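Local coordinates for phage-related protein (Bordetella bronchiseptica RB50, PDB 3BJQ) that probably serves as a major capsid protein, many copies of which assemble into the icosahedral shell of a phage head, at residues L87-V91 with S111-V115; V12-S18 with P273-V277; P39-Y43 with Y80-P84; E124-A128 with D239-P243. One frame throughout, in Å; residues are numbered along the deposited sequence.

Overall arrangement
Contact 2 closes the longest loop of the four contacts; the other three lie inside it, in the order contact 3, contact 1, contact 4. Contacts 1, 2 and 3 reach the mixed sheet built around strand 286-299. Contacts 1 and 2 have centres 12 Å apart and touch through V112 and V275. The centre of contact 3 is 22 Å from that of contact 1 and 19 Å from that of contact 2. Helix 105-131 joins contact 1 to contact 4, whose centres are 24 Å apart. It runs from that sheet toward the six-stranded sheet, which contact 4 reaches through loop 239-243. This layout is consistent with an HK97-like capsid fold: N-terminal arm, E-loop, P-domain and A-domain.

Contact 1: L87-V91 with S111-V115; sequences LEAKV and SVNTV
V115, A89 and S111 carry most of this buried contact. Extended strand 87-91 lies on helix 111-115. Their axes approach to 6.8 Å, with N-to-C directions 146° apart. A89 faces S111, with CA atoms 5.1 Å apart. A89 CB lies 3.3 Å from S111 O and 4.1 Å from V112 CG2. S111 takes rotamer p, and its OG bonds to G108 O. S111 CB sits 3.4 Å from K90 O and 3.6 Å from V91 CG2. A long helix packs here on one side of a sheet, running roughly against strand 87-92, which pairs with strand 286-299. This is consistent with the spine helix and P-domain of an HK97-like capsid protein. V115, rotamer m, places CG1 3.8 Å from A89 N, and its CB is 4.1 Å from L87 CB. E88 and K90 start away from the helix. E88 OE2 bonds to Y279 OH; E88 and K90 form salt bridges with R70 and D72 of a second subunit, respectively. One water accepts from K90 N (3.0 Å) and donates to S111 O (2.6 Å).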
# COMPACT_ATOMS: atom_id res chain seq x y z
N LEU E 87 37.78 -6.77 -7.01
CA LEU E 87 38.34 -7.45 -5.85
C LEU E 87 37.27 -8.44 -5.40
O LEU E 87 36.23 -8.57 -6.04
CB LEU E 87 38.65 -6.41 -4.76
CG LEU E 87 39.74 -5.37 -5.07
CD1 LEU E 87 39.84 -4.30 -4.00
CD2 LEU E 87 41.08 -6.06 -5.24
N GLU E 88 37.56 -9.17 -4.32
CA GLU E 88 36.64 -10.18 -3.80
C GLU E 88 36.50 -10.01 -2.29
O GLU E 88 37.43 -10.28 -1.52
CB GLU E 88 37.14 -11.60 -4.13
CG GLU E 88 36.71 -12.11 -5.53
CD GLU E 88 37.25 -13.48 -5.85
OE1 GLU E 88 38.18 -13.93 -5.15
OE2 GLU E 88 36.74 -14.12 -6.79
N ALA E 89 35.31 -9.55 -1.88
CA ALA E 89 34.93 -9.49 -0.48
C ALA E 89 34.78 -10.92 0.04
O ALA E 89 34.34 -11.80 -0.69
CB ALA E 89 33.64 -8.74 -0.36
N LYS E 90 35.06 -11.14 1.32
CA LYS E 90 35.12 -12.47 1.90
C LYS E 90 34.44 -12.49 3.25
O LYS E 90 34.71 -11.64 4.09
CB LYS E 90 36.61 -12.86 2.06
CG LYS E 90 36.92 -14.15 2.71
CD LYS E 90 38.41 -14.53 2.52
CE LYS E 90 39.36 -13.48 3.11
NZ LYS E 90 39.07 -13.23 4.56
N VAL E 91 33.55 -13.45 3.44
CA VAL E 91 32.95 -13.69 4.74
C VAL E 91 33.41 -15.05 5.21
O VAL E 91 32.94 -16.06 4.69
CB VAL E 91 31.39 -13.62 4.70
CG1 VAL E 91 30.84 -14.06 6.04
CG2 VAL E 91 30.93 -12.23 4.41
N SER E 111 31.83 -7.26 4.71
CA SER E 111 32.89 -7.79 3.84
C SER E 111 33.13 -6.89 2.63
O SER E 111 34.26 -6.72 2.18
CB SER E 111 32.53 -9.19 3.36
OG SER E 111 31.48 -9.15 2.39
N VAL E 112 32.05 -6.30 2.11
CA VAL E 112 32.12 -5.42 0.94
C VAL E 112 32.80 -4.09 1.25
O VAL E 112 33.58 -3.58 0.44
CB VAL E 112 30.72 -5.20 0.32
CG1 VAL E 112 30.71 -4.00 -0.62
CG2 VAL E 112 30.26 -6.48 -0.39
N ASN E 113 32.47 -3.53 2.42
CA ASN E 113 33.11 -2.32 2.90
C ASN E 113 34.63 -2.39 2.87
O ASN E 113 35.28 -1.42 2.54
CB ASN E 113 32.66 -2.03 4.35
CG ASN E 113 31.25 -1.46 4.43
OD1 ASN E 113 30.67 -1.03 3.43
ND2 ASN E 113 30.70 -1.49 5.61
N THR E 114 35.17 -3.53 3.26
CA THR E 114 36.59 -3.76 3.28
C THR E 114 37.22 -3.48 1.94
O THR E 114 38.20 -2.70 1.84
CB THR E 114 36.84 -5.21 3.71
OG1 THR E 114 36.37 -5.34 5.06
CG2 THR E 114 38.32 -5.60 3.60
N VAL E 115 36.65 -4.08 0.89
CA VAL E 115 37.18 -3.89 -0.46
C VAL E 115 36.90 -2.48 -1.02
O VAL E 115 37.73 -1.92 -1.74
CB VAL E 115 36.71 -5.01 -1.42
CG1 VAL E 115 37.12 -6.35 -0.85
CG2 VAL E 115 35.23 -4.96 -1.63
O HOH W 1 36.14 -8.52 2.40

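Contact 2: V12-S18 with P273-V277; sequences VVDPILS and PLVEV
Here the N-terminal arm adds one antiparallel bridge to strand 274-281, just before helix 15-22 begins. The strand belongs to the sheet that is consistent with the P-domain of an HK97-like capsid fold. P273 follows a cis peptide bond and packs on A21 of helix 15-22. L274 is extended, rotamer m, and its CA lies 4.9 Å from that of S18. L274 CD2 is 4.1 Å from V13 CG2. V275 points toward the arm and is the most covered residue. Its N donates to S18 OG at 3.0 Å, and its O accepts from D14 N at 2.8 Å. V275 CG1 is 3.9 Å from L17 CB; the side chain also packs on V112 of helix 105-131. E276 forms a non-hydrogen-bonded pair with V13, with CA atoms 4.3 Å apart. E276 CA also lies 3.4 Å from V12 O in a CA-H...O contact. V277 N donates to V12 O at 2.9 Å. V12 CG1 lies 3.6 Å from V277 CG1. D14 turns the arm into the helix. It is the N-cap, in rotamer t, and D14 OD1 accepts from L17 N at 3.0 Å and weakly from I16 N at 3.2 Å. S18, rotamer m, also donates from OG to D14 O at 2.8 Å.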
# COMPACT_ATOMS: atom_id res chain seq x y z
N VAL E 12 25.93 -12.01 -12.05
CA VAL E 12 24.64 -11.97 -11.37
C VAL E 12 24.81 -11.02 -10.19
O VAL E 12 25.50 -11.32 -9.21
CB VAL E 12 24.13 -13.33 -10.94
CG1 VAL E 12 22.82 -13.19 -10.20
CG2 VAL E 12 23.95 -14.22 -12.16
N VAL E 13 24.20 -9.85 -10.31
CA VAL E 13 24.34 -8.80 -9.33
C VAL E 13 23.38 -9.02 -8.17
O VAL E 13 22.26 -9.53 -8.35
CB VAL E 13 24.18 -7.42 -10.01
CG1 VAL E 13 24.03 -6.29 -9.00
CG2 VAL E 13 25.40 -7.16 -10.90
N ASP E 14 23.88 -8.72 -6.96
CA ASP E 14 23.10 -8.69 -5.74
C ASP E 14 22.65 -7.24 -5.57
O ASP E 14 23.46 -6.38 -5.25
CB ASP E 14 23.98 -9.12 -4.59
CG ASP E 14 23.24 -9.20 -3.28
OD1 ASP E 14 22.44 -8.29 -2.96
OD2 ASP E 14 23.48 -10.18 -2.55
N PRO E 15 21.37 -6.96 -5.79
CA PRO E 15 20.92 -5.57 -5.82
C PRO E 15 20.94 -4.89 -4.47
O PRO E 15 21.11 -3.67 -4.42
CB PRO E 15 19.48 -5.68 -6.34
CG PRO E 15 19.04 -7.02 -6.03
CD PRO E 15 20.26 -7.90 -6.04
N ILE E 16 20.74 -5.64 -3.40
CA ILE E 16 20.73 -5.05 -2.06
C ILE E 16 22.15 -4.65 -1.66
O ILE E 16 22.37 -3.56 -1.17
CB ILE E 16 20.16 -6.04 -1.01
CG1 ILE E 16 18.64 -6.17 -1.17
CG2 ILE E 16 20.50 -5.57 0.39
CD1 ILE E 16 18.22 -7.08 -2.29
N LEU E 17 23.11 -5.53 -1.88
CA LEU E 17 24.49 -5.19 -1.55
C LEU E 17 25.06 -4.12 -2.50
O LEU E 17 25.86 -3.30 -2.09
CB LEU E 17 25.37 -6.43 -1.45
CG LEU E 17 25.19 -7.32 -0.22
CD1 LEU E 17 26.08 -8.55 -0.36
CD2 LEU E 17 25.54 -6.56 1.05
N SER E 18 24.61 -4.11 -3.75
CA SER E 18 24.98 -3.08 -4.71
C SER E 18 24.45 -1.71 -4.26
O SER E 18 25.17 -0.72 -4.30
CB SER E 18 24.45 -3.44 -6.08
OG SER E 18 25.15 -4.59 -6.55
N PRO E 273 29.51 1.22 -8.16
CA PRO E 273 29.92 -0.11 -7.74
C PRO E 273 28.84 -1.17 -7.81
O PRO E 273 27.69 -0.88 -7.48
CB PRO E 273 30.32 0.10 -6.28
CG PRO E 273 29.50 1.22 -5.85
CD PRO E 273 29.43 2.13 -7.01
N LEU E 274 29.24 -2.38 -8.21
CA LEU E 274 28.37 -3.55 -8.26
C LEU E 274 28.92 -4.63 -7.33
O LEU E 274 30.11 -4.79 -7.25
CB LEU E 274 28.33 -4.16 -9.67
CG LEU E 274 27.85 -3.38 -10.90
CD1 LEU E 274 28.31 -4.12 -12.18
CD2 LEU E 274 26.32 -3.14 -10.89
N VAL E 275 28.04 -5.35 -6.65
CA VAL E 275 28.40 -6.52 -5.85
C VAL E 275 27.67 -7.71 -6.46
O VAL E 275 26.46 -7.63 -6.73
CB VAL E 275 27.97 -6.38 -4.40
CG1 VAL E 275 28.42 -7.58 -3.61
CG2 VAL E 275 28.55 -5.08 -3.80
N GLU E 276 28.42 -8.79 -6.68
CA GLU E 276 27.90 -10.03 -7.24
C GLU E 276 27.38 -10.98 -6.16
O GLU E 276 27.82 -10.94 -4.99
CB GLU E 276 29.00 -10.75 -8.02
CG GLU E 276 29.56 -9.94 -9.18
CD GLU E 276 30.84 -10.54 -9.79
OE1 GLU E 276 30.95 -11.79 -9.85
OE2 GLU E 276 31.72 -9.73 -10.21
N VAL E 277 26.45 -11.85 -6.55
CA VAL E 277 25.93 -12.87 -5.65
C VAL E 277 27.13 -13.70 -5.16
O VAL E 277 28.09 -13.91 -5.93
CB VAL E 277 24.90 -13.78 -6.35
CG1 VAL E 277 23.65 -13.01 -6.69
CG2 VAL E 277 25.50 -14.44 -7.60

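Contact 3: P39-Y43 with Y80-P84; sequences PVAQY and YSIVP
Two direct hydrogen bonds join these segments, both to backbone oxygens of 39-43. I82 N donates to Y43 O at 2.7 Å, nearly straight at 176°. Y80, with chi1 at 77° (p), swings its ring across so that OH donates to Q42 O at 2.6 Å. The end-to-end directions of 40-43 and 80-84 are 73° apart, and the nearest CA pair is Y43 with I82, at 4.9 Å. Y43 O also has S81 CA at 3.4 Å, a CA-H...O contact. Water 2 donates weakly to Y43 O at 3.1 Å and lies 2.7 Å from S81 OG. The apolar contacts centre on I82, rotamer m. I82 CD1 meets V40 CG2 at 3.8 Å, and I82 CG2 meets Y43 CD2 at 3.8 Å. Y43 CE2 lies 4.0 Å from P84 CG. Y43 OH bonds to D294. The contact lies at the base of the two-stranded antiparallel ribbon 44-49 with 75-81, where 39-43 leads in and 80-84 leads out, consistent with the E-loop root in HK97-like capsid proteins.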
# COMPACT_ATOMS: atom_id res chain seq x y z
N PRO E 39 29.27 8.89 -15.03
CA PRO E 39 29.23 7.62 -15.76
C PRO E 39 29.74 7.66 -17.20
O PRO E 39 29.50 8.63 -17.95
CB PRO E 39 27.74 7.27 -15.73
CG PRO E 39 27.08 8.61 -15.78
CD PRO E 39 27.93 9.49 -14.93
N VAL E 40 30.48 6.61 -17.56
CA VAL E 40 30.88 6.34 -18.91
C VAL E 40 30.55 4.86 -19.20
O VAL E 40 30.22 4.09 -18.30
CB VAL E 40 32.40 6.62 -19.20
CG1 VAL E 40 32.78 8.00 -18.86
CG2 VAL E 40 33.33 5.63 -18.50
N ALA E 41 30.61 4.48 -20.46
CA ALA E 41 30.35 3.10 -20.88
C ALA E 41 31.62 2.37 -21.32
O ALA E 41 31.72 1.16 -21.16
CB ALA E 41 29.34 3.08 -22.01
N GLN E 42 32.56 3.11 -21.90
CA GLN E 42 33.79 2.54 -22.47
C GLN E 42 34.96 2.46 -21.48
O GLN E 42 35.24 3.43 -20.75
CB GLN E 42 34.28 3.36 -23.68
CG GLN E 42 33.38 3.34 -24.94
CD GLN E 42 33.94 4.23 -26.09
OE1 GLN E 42 34.91 4.99 -25.92
NE2 GLN E 42 33.32 4.12 -27.28
N TYR E 43 35.65 1.31 -21.48
CA TYR E 43 36.85 1.11 -20.67
C TYR E 43 38.07 1.83 -21.24
O TYR E 43 39.02 2.14 -20.50
CB TYR E 43 37.18 -0.38 -20.54
CG TYR E 43 36.42 -1.04 -19.44
CD1 TYR E 43 35.12 -1.49 -19.64
CD2 TYR E 43 36.99 -1.21 -18.20
CE1 TYR E 43 34.40 -2.10 -18.60
CE2 TYR E 43 36.28 -1.82 -17.16
CZ TYR E 43 35.00 -2.26 -17.38
OH TYR E 43 34.30 -2.82 -16.37
N TYR E 80 42.17 7.71 -22.22
CA TYR E 80 42.01 7.23 -20.86
C TYR E 80 41.84 5.73 -20.93
O TYR E 80 41.42 5.19 -21.94
CB TYR E 80 40.79 7.85 -20.17
CG TYR E 80 39.43 7.28 -20.58
CD1 TYR E 80 38.96 6.09 -20.02
CD2 TYR E 80 38.62 7.96 -21.46
CE1 TYR E 80 37.71 5.60 -20.36
CE2 TYR E 80 37.38 7.47 -21.82
CZ TYR E 80 36.93 6.30 -21.27
OH TYR E 80 35.71 5.82 -21.64
N SER E 81 42.14 5.07 -19.81
CA SER E 81 41.98 3.65 -19.74
C SER E 81 41.56 3.25 -18.33
O SER E 81 42.26 3.52 -17.34
CB SER E 81 43.26 2.92 -20.17
OG SER E 81 43.06 1.51 -20.14
N ILE E 82 40.39 2.62 -18.24
CA ILE E 82 39.89 2.15 -16.97
C ILE E 82 40.37 0.71 -16.90
O ILE E 82 40.04 -0.10 -17.78
CB ILE E 82 38.36 2.25 -16.90
CG1 ILE E 82 37.93 3.72 -16.88
CG2 ILE E 82 37.82 1.49 -15.67
CD1 ILE E 82 36.46 3.95 -17.13
N VAL E 83 41.17 0.39 -15.89
CA VAL E 83 41.68 -0.97 -15.72
C VAL E 83 40.67 -1.76 -14.88
O VAL E 83 40.30 -1.32 -13.78
CB VAL E 83 43.10 -1.00 -15.08
CG1 VAL E 83 43.51 -2.43 -14.69
CG2 VAL E 83 44.13 -0.43 -16.05
N PRO E 84 40.18 -2.89 -15.42
CA PRO E 84 39.30 -3.73 -14.64
C PRO E 84 40.03 -4.20 -13.39
O PRO E 84 41.06 -4.85 -13.49
CB PRO E 84 39.02 -4.92 -15.58
CG PRO E 84 39.29 -4.43 -16.90
CD PRO E 84 40.40 -3.45 -16.76
O HOH W 2 41.09 -0.18 -20.95

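Contact 4: E124-A128 with D239-P243; sequences EHECA and DVWGP
W241 lays its indole over helix 124-128 from a type I turn, D239 to G242, closed by G242 N to D239 O at 3.1 Å. The turn joins strand 237-239 to strand 245-248 of the six-stranded sheet, so the contact ties helix 105-131 to that sheet, probably the A-domain of an HK97-like fold. The nearest CA pairs are A128 with W241 at 5.7 Å and H125 with V240 at 6.1 Å. W241 has chi1 -63° (m) and chi2 93°. This sets the six-membered ring flat against A128: A128 CB is 3.9 Å from its centroid and 7° off the normal, a CH-pi contact. W241 CH2 lies 4.1 Å from C127 CB. E124 adopts chi1 -170° (t) and chi2 79° (p), which brings its carboxylate to the ring edge. There W241 NE1 donates to E124 OE2 at 3.0 Å. V240, rotamer t, points at the helix. V240 CG1 is 3.6 Å from A128 CB and 3.7 Å from E124 O. E124 OE2 also accepts from I30 N, and E124 OE1 from G31 N. The carboxylate thus has three N-H donors, consistent with a charged group being tolerated in this buried place.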
# COMPACT_ATOMS: atom_id res chain seq x y z
N GLU E 124 41.91 7.93 -4.14
CA GLU E 124 42.48 9.09 -3.50
C GLU E 124 43.90 9.37 -4.02
O GLU E 124 44.27 10.51 -4.31
CB GLU E 124 42.52 8.91 -1.97
CG GLU E 124 42.88 10.21 -1.21
CD GLU E 124 41.67 11.19 -1.06
OE1 GLU E 124 40.64 10.98 -1.74
OE2 GLU E 124 41.74 12.16 -0.25
N HIS E 125 44.70 8.33 -4.10
CA HIS E 125 46.06 8.47 -4.57
C HIS E 125 46.14 8.85 -6.07
O HIS E 125 46.95 9.69 -6.47
CB HIS E 125 46.83 7.17 -4.30
CG HIS E 125 48.29 7.29 -4.62
ND1 HIS E 125 48.78 7.19 -5.90
CD2 HIS E 125 49.35 7.56 -3.83
CE1 HIS E 125 50.09 7.37 -5.88
NE2 HIS E 125 50.46 7.60 -4.64
N GLU E 126 45.30 8.25 -6.89
CA GLU E 126 45.28 8.59 -8.32
C GLU E 126 44.81 10.02 -8.58
O GLU E 126 45.25 10.66 -9.52
CB GLU E 126 44.47 7.60 -9.15
CG GLU E 126 45.38 6.72 -10.00
CD GLU E 126 46.45 7.57 -10.76
OE1 GLU E 126 46.07 8.58 -11.41
OE2 GLU E 126 47.66 7.24 -10.66
N CYS E 127 43.91 10.51 -7.76
CA CYS E 127 43.46 11.88 -7.86
C CYS E 127 44.60 12.86 -7.53
O CYS E 127 44.83 13.83 -8.27
CB CYS E 127 42.29 12.11 -6.92
SG CYS E 127 40.75 11.33 -7.48
N ALA E 128 45.28 12.61 -6.42
CA ALA E 128 46.39 13.43 -5.99
C ALA E 128 47.47 13.42 -7.06
O ALA E 128 48.09 14.44 -7.34
CB ALA E 128 46.95 12.95 -4.64
N ASP E 239 52.05 11.90 3.17
CA ASP E 239 50.79 12.60 2.90
C ASP E 239 50.44 12.46 1.43
O ASP E 239 51.22 12.86 0.57
CB ASP E 239 50.88 14.09 3.23
CG ASP E 239 51.14 14.36 4.71
OD1 ASP E 239 50.97 13.47 5.53
OD2 ASP E 239 51.52 15.49 5.07
N VAL E 240 49.23 11.96 1.15
CA VAL E 240 48.78 11.76 -0.22
C VAL E 240 48.75 13.12 -0.98
O VAL E 240 49.07 13.19 -2.16
CB VAL E 240 47.40 11.04 -0.24
CG1 VAL E 240 46.83 10.92 -1.65
CG2 VAL E 240 47.50 9.66 0.44
N TRP E 241 48.33 14.18 -0.29
CA TRP E 241 48.18 15.49 -0.93
C TRP E 241 49.41 16.39 -0.71
O TRP E 241 49.37 17.61 -0.95
CB TRP E 241 46.89 16.16 -0.43
CG TRP E 241 45.74 15.37 -0.84
CD1 TRP E 241 45.13 14.40 -0.12
CD2 TRP E 241 45.06 15.42 -2.11
NE1 TRP E 241 44.13 13.83 -0.85
CE2 TRP E 241 44.05 14.44 -2.07
CE3 TRP E 241 45.21 16.20 -3.27
CZ2 TRP E 241 43.16 14.23 -3.14
CZ3 TRP E 241 44.33 15.99 -4.33
CH2 TRP E 241 43.33 15.01 -4.26
N GLY E 242 50.51 15.76 -0.28
CA GLY E 242 51.80 16.39 -0.16
C GLY E 242 51.76 17.66 0.66
O GLY E 242 50.93 17.78 1.57
N PRO E 243 52.68 18.59 0.37
CA PRO E 243 52.70 19.88 1.05
C PRO E 243 51.99 20.97 0.24
O PRO E 243 52.21 22.16 0.47
CB PRO E 243 54.20 20.16 1.15
CG PRO E 243 54.75 19.59 -0.11
CD PRO E 243 53.81 18.49 -0.58